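Local structure of sulfite dehydrogenase (Paracoccus pantotrophus, 2XTS) at residues A[289-294]-A[322-327]; A[262-267]-A[348-353]; A[341-346]-A[371-376]. The protein oxidises protein-bound sulfane sulfur at a molybdenum cofactor as part of the molybdohaem complex SoxCD, probably passing the electrons to haem c. One frame throughout, in Å; residues are numbered along the deposited sequence.

Interaction 1 (A[289-294]-A[322-327])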
loop_
_atom_site.group_PDB
_atom_site.type_symbol
_atom_site.label_atom_id
_atom_site.label_comp_id
_atom_site.label_asym_id
_atom_site.label_seq_id
_atom_site.Cartn_x
_atom_site.Cartn_y
_atom_site.Cartn_z
ATOM N N LEU A 289 11.028 13.222 1.689
ATOM C CA LEU A 289 10.128 12.870 2.769
ATOM C C LEU A 289 10.411 13.711 4.022
ATOM O O LEU A 289 11.555 14.008 4.333
ATOM C CB LEU A 289 10.296 11.402 3.158
ATOM C CG LEU A 289 9.770 10.405 2.136
ATOM C CD1 LEU A 289 10.347 9.019 2.399
ATOM C CD2 LEU A 289 8.252 10.437 2.146
ATOM N N ALA A 290 9.348 14.094 4.715
ATOM C CA ALA A 290 9.451 14.786 6.005
ATOM C C ALA A 290 8.444 14.145 6.955
ATOM O O ALA A 290 7.405 13.642 6.506
ATOM C CB ALA A 290 9.160 16.258 5.851
ATOM N N TRP A 291 8.728 14.178 8.252
ATOM C CA TRP A 291 7.864 13.547 9.229
ATOM C C TRP A 291 8.219 14.060 10.626
ATOM O O TRP A 291 9.324 14.540 10.843
ATOM C CB TRP A 291 7.981 12.020 9.165
ATOM C CG TRP A 291 9.341 11.453 9.442
ATOM C CD1 TRP A 291 9.759 10.943 10.628
ATOM C CD2 TRP A 291 10.449 11.305 8.535
ATOM N NE1 TRP A 291 11.032 10.491 10.536
ATOM C CE2 TRP A 291 11.494 10.711 9.269
ATOM C CE3 TRP A 291 10.669 11.628 7.193
ATOM C CZ2 TRP A 291 12.722 10.393 8.699
ATOM C CZ3 TRP A 291 11.886 11.318 6.633
ATOM C CH2 TRP A 291 12.901 10.707 7.387
ATOM N N SER A 292 7.296 13.943 11.568
ATOM C CA SER A 292 7.534 14.324 12.939
ATOM C C SER A 292 6.666 13.531 13.889
ATOM O O SER A 292 5.457 13.424 13.670
ATOM C CB SER A 292 7.211 15.789 13.153
ATOM O OG SER A 292 7.465 16.120 14.493
ATOM N N GLY A 293 7.258 13.053 14.983
ATOM C CA GLY A 293 6.504 12.433 16.036
ATOM C C GLY A 293 5.733 13.401 16.895
ATOM O O GLY A 293 4.967 12.987 17.736
ATOM N N ASN A 294 5.993 14.697 16.722
ATOM C CA ASN A 294 5.328 15.733 17.502
ATOM C C ASN A 294 4.133 16.379 16.796
ATOM O O ASN A 294 3.565 17.338 17.311
ATOM C CB ASN A 294 6.357 16.785 17.934
ATOM C CG ASN A 294 7.297 16.276 19.016
ATOM O OD1 ASN A 294 8.530 16.312 18.864
ATOM N ND2 ASN A 294 6.733 15.775 20.077
ATOM N N LYS A 322 2.052 12.688 12.537
ATOM C CA LYS A 322 2.922 11.579 12.862
ATOM C C LYS A 322 2.990 10.559 11.709
ATOM O O LYS A 322 3.022 9.348 11.932
ATOM C CB LYS A 322 2.500 10.935 14.189
ATOM C CG LYS A 322 2.317 11.984 15.281
ATOM C CD LYS A 322 1.971 11.438 16.637
ATOM C CE LYS A 322 1.688 12.634 17.582
ATOM N NZ LYS A 322 1.662 12.343 19.021
ATOM N N ALA A 323 3.092 11.073 10.482
ATOM C CA ALA A 323 3.085 10.279 9.253
ATOM C C ALA A 323 4.028 10.890 8.239
ATOM O O ALA A 323 4.283 12.093 8.219
ATOM C CB ALA A 323 1.688 10.198 8.684
ATOM N N LEU A 324 4.560 10.038 7.378
ATOM C CA LEU A 324 5.390 10.523 6.293
ATOM C C LEU A 324 4.625 11.487 5.420
ATOM O O LEU A 324 3.434 11.329 5.148
ATOM C CB LEU A 324 5.942 9.393 5.421
ATOM C CG LEU A 324 7.003 8.471 6.012
ATOM C CD1 LEU A 324 7.471 7.481 4.939
ATOM C CD2 LEU A 324 8.167 9.258 6.513
ATOM N N THR A 325 5.353 12.493 4.956
ATOM C CA THR A 325 4.838 13.592 4.160
ATOM C C THR A 325 5.790 13.818 2.995
ATOM O O THR A 325 6.998 13.932 3.190
ATOM C CB THR A 325 4.734 14.842 5.060
ATOM O OG1 THR A 325 3.980 14.502 6.230
ATOM C CG2 THR A 325 4.089 16.027 4.344
ATOM N N ARG A 326 5.241 13.887 1.788
ATOM C CA ARG A 326 6.028 14.058 0.575
ATOM C C ARG A 326 6.153 15.518 0.239
ATOM O O ARG A 326 5.174 16.233 0.292
ATOM C CB ARG A 326 5.333 13.331 -0.563
ATOM C CG ARG A 326 6.007 13.453 -1.933
ATOM C CD ARG A 326 7.436 12.908 -2.030
ATOM N NE ARG A 326 7.504 11.511 -1.598
ATOM C CZ ARG A 326 8.606 10.772 -1.582
ATOM N NH1 ARG A 326 9.774 11.273 -1.960
ATOM N NH2 ARG A 326 8.557 9.532 -1.125
ATOM N N PHE A 327 7.363 15.960 -0.098
ATOM C CA PHE A 327 7.583 17.322 -0.595
ATOM C C PHE A 327 8.307 17.321 -1.917
ATOM O O PHE A 327 9.043 16.386 -2.248
ATOM C CB PHE A 327 8.350 18.213 0.415
ATOM C CG PHE A 327 9.785 17.804 0.661
ATOM C CD1 PHE A 327 10.818 18.312 -0.121
ATOM C CD2 PHE A 327 10.108 16.927 1.685
ATOM C CE1 PHE A 327 12.133 17.930 0.112
ATOM C CE2 PHE A 327 11.434 16.549 1.926
ATOM C CZ PHE A 327 12.437 17.043 1.147
HETATM O O HOH W 1 4.458 13.963 10.718
HETATM O O HOH W 2 4.035 11.210 19.635
#

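Interaction 2 (A[262-267]-A[348-353])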
loop_
_atom_site.group_PDB
_atom_site.type_symbol
_atom_site.label_atom_id
_atom_site.label_comp_id
_atom_site.label_asym_id
_atom_site.label_seq_id
_atom_site.Cartn_x
_atom_site.Cartn_y
_atom_site.Cartn_z
ATOM N N MET A 262 10.007 10.633 18.349
ATOM C CA MET A 262 10.884 10.883 17.219
ATOM C C MET A 262 10.653 12.328 16.747
ATOM O O MET A 262 9.537 12.718 16.417
ATOM C CB MET A 262 10.608 9.874 16.103
ATOM C CG MET A 262 10.772 8.425 16.509
ATOM S SD MET A 262 12.440 8.039 17.106
ATOM C CE MET A 262 13.358 7.986 15.568
ATOM N N ASP A 263 11.713 13.119 16.680
ATOM C CA ASP A 263 11.583 14.533 16.345
ATOM C C ASP A 263 11.516 14.784 14.826
ATOM O O ASP A 263 11.856 13.918 14.007
ATOM C CB ASP A 263 12.753 15.314 16.958
ATOM C CG ASP A 263 12.739 15.325 18.480
ATOM O OD1 ASP A 263 11.652 15.319 19.091
ATOM O OD2 ASP A 263 13.843 15.362 19.056
ATOM N N ALA A 264 11.105 15.997 14.458
ATOM C CA ALA A 264 10.935 16.365 13.056
ATOM C C ALA A 264 12.193 16.116 12.259
ATOM O O ALA A 264 13.300 16.461 12.679
ATOM C CB ALA A 264 10.503 17.825 12.924
ATOM N N LYS A 265 12.002 15.547 11.070
ATOM C CA LYS A 265 13.093 15.074 10.275
ATOM C C LYS A 265 12.694 15.117 8.803
ATOM O O LYS A 265 11.524 15.112 8.463
ATOM C CB LYS A 265 13.401 13.636 10.705
ATOM C CG LYS A 265 14.671 13.046 10.177
ATOM C CD LYS A 265 15.010 11.782 10.949
ATOM C CE LYS A 265 16.159 11.019 10.350
ATOM N NZ LYS A 265 16.585 9.871 11.205
ATOM N N SER A 266 13.680 15.109 7.932
ATOM C CA SER A 266 13.447 15.055 6.497
ATOM C C SER A 266 14.655 14.548 5.773
ATOM O O SER A 266 15.777 14.604 6.272
ATOM C CB SER A 266 13.096 16.422 5.916
ATOM O OG SER A 266 14.204 17.299 5.909
ATOM N N VAL A 267 14.429 14.121 4.547
ATOM C CA VAL A 267 15.500 13.743 3.644
ATOM C C VAL A 267 15.040 13.906 2.205
ATOM O O VAL A 267 13.905 13.563 1.876
ATOM C CB VAL A 267 16.039 12.294 3.892
ATOM C CG1 VAL A 267 14.954 11.222 3.693
ATOM C CG2 VAL A 267 17.274 12.021 3.031
ATOM N N THR A 348 4.449 22.279 16.066
ATOM C CA THR A 348 4.885 22.847 17.343
ATOM C C THR A 348 5.840 24.025 17.156
ATOM O O THR A 348 6.169 24.713 18.125
ATOM C CB THR A 348 5.595 21.807 18.232
ATOM O OG1 THR A 348 6.899 21.520 17.701
ATOM C CG2 THR A 348 4.752 20.514 18.407
ATOM N N GLY A 349 6.286 24.268 15.932
ATOM C CA GLY A 349 7.278 25.300 15.623
ATOM C C GLY A 349 8.703 24.766 15.587
ATOM O O GLY A 349 9.625 25.469 15.238
ATOM N N TYR A 350 8.891 23.513 15.966
ATOM C CA TYR A 350 10.197 22.862 15.907
ATOM C C TYR A 350 10.719 22.808 14.469
ATOM O O TYR A 350 10.010 22.339 13.559
ATOM C CB TYR A 350 10.072 21.454 16.500
ATOM C CG TYR A 350 11.350 20.660 16.573
ATOM C CD1 TYR A 350 11.868 20.029 15.452
ATOM C CD2 TYR A 350 12.003 20.462 17.783
ATOM C CE1 TYR A 350 13.025 19.277 15.524
ATOM C CE2 TYR A 350 13.148 19.698 17.873
ATOM C CZ TYR A 350 13.653 19.099 16.741
ATOM O OH TYR A 350 14.808 18.322 16.795
ATOM N N VAL A 351 11.965 23.236 14.313
ATOM C CA VAL A 351 12.687 23.259 13.059
ATOM C C VAL A 351 13.814 22.232 13.138
ATOM O O VAL A 351 14.656 22.265 14.044
ATOM C CB VAL A 351 13.286 24.632 12.773
ATOM C CG1 VAL A 351 14.018 24.617 11.433
ATOM C CG2 VAL A 351 12.189 25.710 12.832
ATOM N N GLN A 352 13.806 21.292 12.202
ATOM C CA GLN A 352 14.846 20.284 12.119
ATOM C C GLN A 352 16.243 20.902 12.253
ATOM O O GLN A 352 16.605 21.767 11.479
ATOM C CB GLN A 352 14.726 19.529 10.792
ATOM C CG GLN A 352 15.624 18.327 10.686
ATOM C CD GLN A 352 15.627 17.717 9.290
ATOM O OE1 GLN A 352 14.907 18.168 8.401
ATOM N NE2 GLN A 352 16.429 16.676 9.091
ATOM N N PRO A 353 17.054 20.391 13.198
ATOM C CA PRO A 353 18.375 20.957 13.432
ATOM C C PRO A 353 19.440 20.398 12.499
ATOM O O PRO A 353 19.275 19.306 11.936
ATOM C CB PRO A 353 18.679 20.528 14.873
ATOM C CG PRO A 353 18.015 19.209 15.005
ATOM C CD PRO A 353 16.718 19.394 14.234
HETATM O O HOH W 3 15.274 17.750 19.323
HETATM O O HOH W 4 17.530 16.730 6.066
#

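Interaction 3 (A[341-346]-A[371-376])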
loop_
_atom_site.group_PDB
_atom_site.type_symbol
_atom_site.label_atom_id
_atom_site.label_comp_id
_atom_site.label_asym_id
_atom_site.label_seq_id
_atom_site.Cartn_x
_atom_site.Cartn_y
_atom_site.Cartn_z
ATOM N N GLN A 341 20.038 20.371 0.774
ATOM C CA GLN A 341 19.566 20.083 2.117
ATOM C C GLN A 341 18.065 20.300 2.191
ATOM O O GLN A 341 17.519 21.138 1.459
ATOM C CB GLN A 341 20.214 21.014 3.133
ATOM C CG GLN A 341 21.713 20.908 3.260
ATOM C CD GLN A 341 22.272 21.802 4.333
ATOM O OE1 GLN A 341 21.678 22.806 4.698
ATOM N NE2 GLN A 341 23.430 21.407 4.868
ATOM N N SER A 342 17.413 19.571 3.092
ATOM C CA SER A 342 16.039 19.822 3.423
ATOM C C SER A 342 15.910 20.006 4.932
ATOM O O SER A 342 16.645 19.386 5.722
ATOM C CB SER A 342 15.135 18.713 2.907
ATOM O OG SER A 342 15.462 17.442 3.437
ATOM N N ARG A 343 14.965 20.850 5.321
ATOM C CA ARG A 343 14.747 21.203 6.731
ATOM C C ARG A 343 13.249 21.220 7.020
ATOM O O ARG A 343 12.528 22.082 6.497
ATOM C CB ARG A 343 15.368 22.567 7.023
ATOM C CG ARG A 343 15.239 23.080 8.426
ATOM C CD ARG A 343 15.927 24.448 8.523
ATOM N NE ARG A 343 15.214 25.489 7.777
ATOM C CZ ARG A 343 15.660 26.729 7.582
ATOM N NH1 ARG A 343 16.858 27.091 8.026
ATOM N NH2 ARG A 343 14.923 27.603 6.905
ATOM N N ALA A 344 12.792 20.266 7.838
ATOM C CA ALA A 344 11.381 20.170 8.203
ATOM C C ALA A 344 10.992 21.084 9.355
ATOM O O ALA A 344 11.802 21.335 10.255
ATOM C CB ALA A 344 11.054 18.756 8.588
ATOM N N VAL A 345 9.748 21.552 9.343
ATOM C CA VAL A 345 9.158 22.310 10.425
ATOM C C VAL A 345 7.850 21.626 10.764
ATOM O O VAL A 345 7.098 21.238 9.874
ATOM C CB VAL A 345 8.887 23.769 10.024
ATOM C CG1 VAL A 345 8.319 24.561 11.233
ATOM C CG2 VAL A 345 10.167 24.402 9.454
ATOM N N ASP A 346 7.591 21.412 12.055
ATOM C CA ASP A 346 6.325 20.818 12.459
ATOM C C ASP A 346 5.413 21.827 13.156
ATOM O O ASP A 346 5.795 22.965 13.418
ATOM C CB ASP A 346 6.503 19.504 13.244
ATOM C CG ASP A 346 7.016 19.677 14.646
ATOM O OD1 ASP A 346 6.734 20.721 15.284
ATOM O OD2 ASP A 346 7.674 18.724 15.122
ATOM N N ASN A 371 18.216 13.157 13.990
ATOM C CA ASN A 371 17.351 13.826 13.026
ATOM C C ASN A 371 18.038 15.001 12.324
ATOM O O ASN A 371 17.363 15.854 11.759
ATOM C CB ASN A 371 16.012 14.258 13.630
ATOM C CG ASN A 371 16.144 15.268 14.740
ATOM O OD1 ASN A 371 17.035 15.187 15.587
ATOM N ND2 ASN A 371 15.223 16.238 14.754
ATOM N N GLY A 372 19.368 15.036 12.324
ATOM C CA GLY A 372 20.094 16.136 11.715
ATOM C C GLY A 372 19.857 16.271 10.214
ATOM O O GLY A 372 19.607 15.309 9.499
ATOM N N ILE A 373 19.952 17.505 9.731
ATOM C CA ILE A 373 19.822 17.812 8.316
ATOM C C ILE A 373 20.865 17.054 7.525
ATOM O O ILE A 373 22.047 17.087 7.838
ATOM C CB ILE A 373 19.949 19.346 8.075
ATOM C CG1 ILE A 373 18.736 20.085 8.647
ATOM C CG2 ILE A 373 20.152 19.713 6.619
ATOM C CD1 ILE A 373 18.933 21.607 8.730
ATOM N N GLN A 374 20.405 16.377 6.480
ATOM C CA GLN A 374 21.247 15.649 5.546
ATOM C C GLN A 374 21.672 16.559 4.391
ATOM O O GLN A 374 20.862 17.331 3.877
ATOM C CB GLN A 374 20.442 14.463 4.975
ATOM C CG GLN A 374 21.185 13.660 3.914
ATOM C CD GLN A 374 22.414 12.937 4.437
ATOM O OE1 GLN A 374 23.554 13.145 3.975
ATOM N NE2 GLN A 374 22.206 12.107 5.414
ATOM N N THR A 375 22.930 16.462 3.982
ATOM C CA THR A 375 23.456 17.205 2.847
ATOM C C THR A 375 23.836 16.236 1.741
ATOM O O THR A 375 24.494 15.216 1.989
ATOM C CB THR A 375 24.716 17.964 3.243
ATOM O OG1 THR A 375 24.449 18.777 4.394
ATOM C CG2 THR A 375 25.234 18.859 2.113
ATOM N N TRP A 376 23.433 16.558 0.513
ATOM C CA TRP A 376 23.929 15.857 -0.669
ATOM C C TRP A 376 24.803 16.793 -1.503
ATOM O O TRP A 376 24.379 17.906 -1.862
ATOM C CB TRP A 376 22.813 15.384 -1.612
ATOM C CG TRP A 376 21.782 14.481 -1.033
ATOM C CD1 TRP A 376 20.438 14.627 -1.204
ATOM C CD2 TRP A 376 21.953 13.294 -0.217
ATOM N NE1 TRP A 376 19.768 13.624 -0.564
ATOM C CE2 TRP A 376 20.668 12.792 0.045
ATOM C CE3 TRP A 376 23.058 12.592 0.273
ATOM C CZ2 TRP A 376 20.460 11.662 0.817
ATOM C CZ3 TRP A 376 22.851 11.462 1.024
ATOM C CH2 TRP A 376 21.572 11.011 1.291
HETATM O O HOH W 4 17.530 16.730 6.066
HETATM O O HOH W 5 17.976 16.017 2.698
#

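Interaction 1 (A[289-294]-A[322-327])
Main-chain hydrogen bonding joins Ala290 and Thr325 as an antiparallel hydrogen-bonded pair. Ala290 N donates to Thr325 O over 2.8 Å, in the plane of that carbonyl, while Thr325 N meets Ala290 O almost along its C=O axis but with a more bent N-H...O angle of 130°. A CA-H...O contact from Leu289 also falls on Thr325 O.

Water takes over where the strand pairing stops. One molecule accepts from both Ser292 N and Ala323 N; a second is bound by Gly293 O and by Lys322 NZ, whose extended chain passes Gly293 O with CE 3.3 Å away. Ser292 OG accepts from Asn294 N in an ST turn and is also bonded to Asp346.

Among the side chains, Leu289 lies over one face of the Arg326 guanidinium, with CD2 3.4 Å from NH2. Two turns of about +60°, at chi2 and chi3, fold the arginine chain back toward Leu289, and bonds to Gly63, Ser287 and Thr269 hold its planar end. Leu324 runs beside Trp291, its CD2 3.5 Å from CE3, and the indole is fixed by an NE1 bond to Glu119. Phe327, in the crowded rotamer (chi1 67°), sets its ring edge against Leu289 O.

The contact is an antiparallel pairing of strands 282-291 and 325-333, adjacent in the β-sheet of the dimerisation domain, whose family belongs to the E-set (immunoglobulin-like) group.

Interaction 2 (A[262-267]-A[348-353])
This is a buried side-chain contact between a strand and a loop, without β-pairing, in the immunoglobulin-like (E-set) β-sandwich of the dimerisation domain. Residues 262-267 lead into strand 265-270, and residues 348-353 belong to the loop between strand 338-346 and helix 355-362. Two loop side chains, Gln352 and Tyr350, reach across to the strand and its approach.

Gln352 makes the direct polar link. Its chain is extended, with CG anti to the backbone N (chi1 -171°), and it passes Ala264 O with CG 3.6 Å away before its amide arrives at Ser266. There Ser266 OG donates to Gln352 OE1 over 2.7 Å, in the plane of the amide carbonyl and on a lone pair. The same OE1 also accepts from Ala344 N, while NE2 donates to Asn371 O, so bonds at both ends of the amide fix its rotation. A water held by Ser266 O at 2.8 Å adds a weak bond from Gln352 NE2.

Tyr350 packs on the residues just before the strand, Asp263 and Ala264. With CG anti to the backbone N, its ring places CD1 3.6 Å from Ala264 CB, and its hydroxyl lies 3.6 Å from Asp263 CB. The Asp263 and Tyr350 side chains cross at about a right angle. Asp263 also faces the cytochrome subunit, with OD2 in a salt bridge to Arg151 and OD1 hydrogen-bonded to Tyr156 of that chain; the 348-353 loop therefore meets the lead-in to strand 265-270 beside the interface with the cytochrome subunit. Asn371 ND2 is a further partner of Tyr350 OH. In the plane of the tyrosine ring, at its edge, a water accepts from Tyr350 OH at 2.6 Å and donates to Asp263 OD2 at 2.8 Å.

Interaction 3 (A[341-346]-A[371-376])
Gln341 and Ile373 carry most of this buried contact, in which strand 338-346 meets residues 373-375, where the chain runs into its antiparallel neighbour in the E-set β-sandwich, strand 375-378. Gln341 has CG anti to the carbonyl carbon (chi1 -63°) and an extended chain beyond. It lies alongside Thr375, pointing the same way, and its NE2 donates to Thr375 OG1 over 2.9 Å in a nearly straight bond (161°), close to the amide plane.

Ile373 crosses Gln341 at about a right angle. Its CG2 branch touches Gln341 CB at 3.7 Å, the amide CD, and Ser342 O at 3.6 Å, while CD1 rests against the aliphatic part of Arg343, 4.0 Å from CG. An alanine in place of Gln341 would keep CB but lack the amide and its bond to Thr375 OG1, which would probably loosen the hold on residues 373-375 and leave Ile373 CG2 less well packed. Beyond CD1, Arg343 turns away to a salt bridge with Asp301 and a bond to Cys164 O of the cytochrome subunit.

The main chains are bridged by water as well. Ser342 N is buried without a partner. Ser342 O accepts at 2.8 Å from a water that in turn accepts from Gln374 N at 2.9 Å.

From the N terminus, residues 262-267 come first and open the long loop that interaction 2 closes at 348-353. Interaction 1 is nested inside it, closing a shorter loop between 289-294 and 322-327. Interaction 3 begins at 341-346, after interaction 1 has closed, and ends at 371-376, so it crosses interaction 2. Strands 265-270 and 282-291 are adjacent in the sheet, joined by backbone bonds such as Lys265 N to Trp291 O. Ser266 OG and Ser342 OG connect interactions 2 and 3, which also share a water, while Ser292 OG and Asp346 OD2 connect 1 and 3. Together they tie strands 265-270, 282-291 and 325-333 to strands 338-346 and 375-378 and to the 348-353 loop.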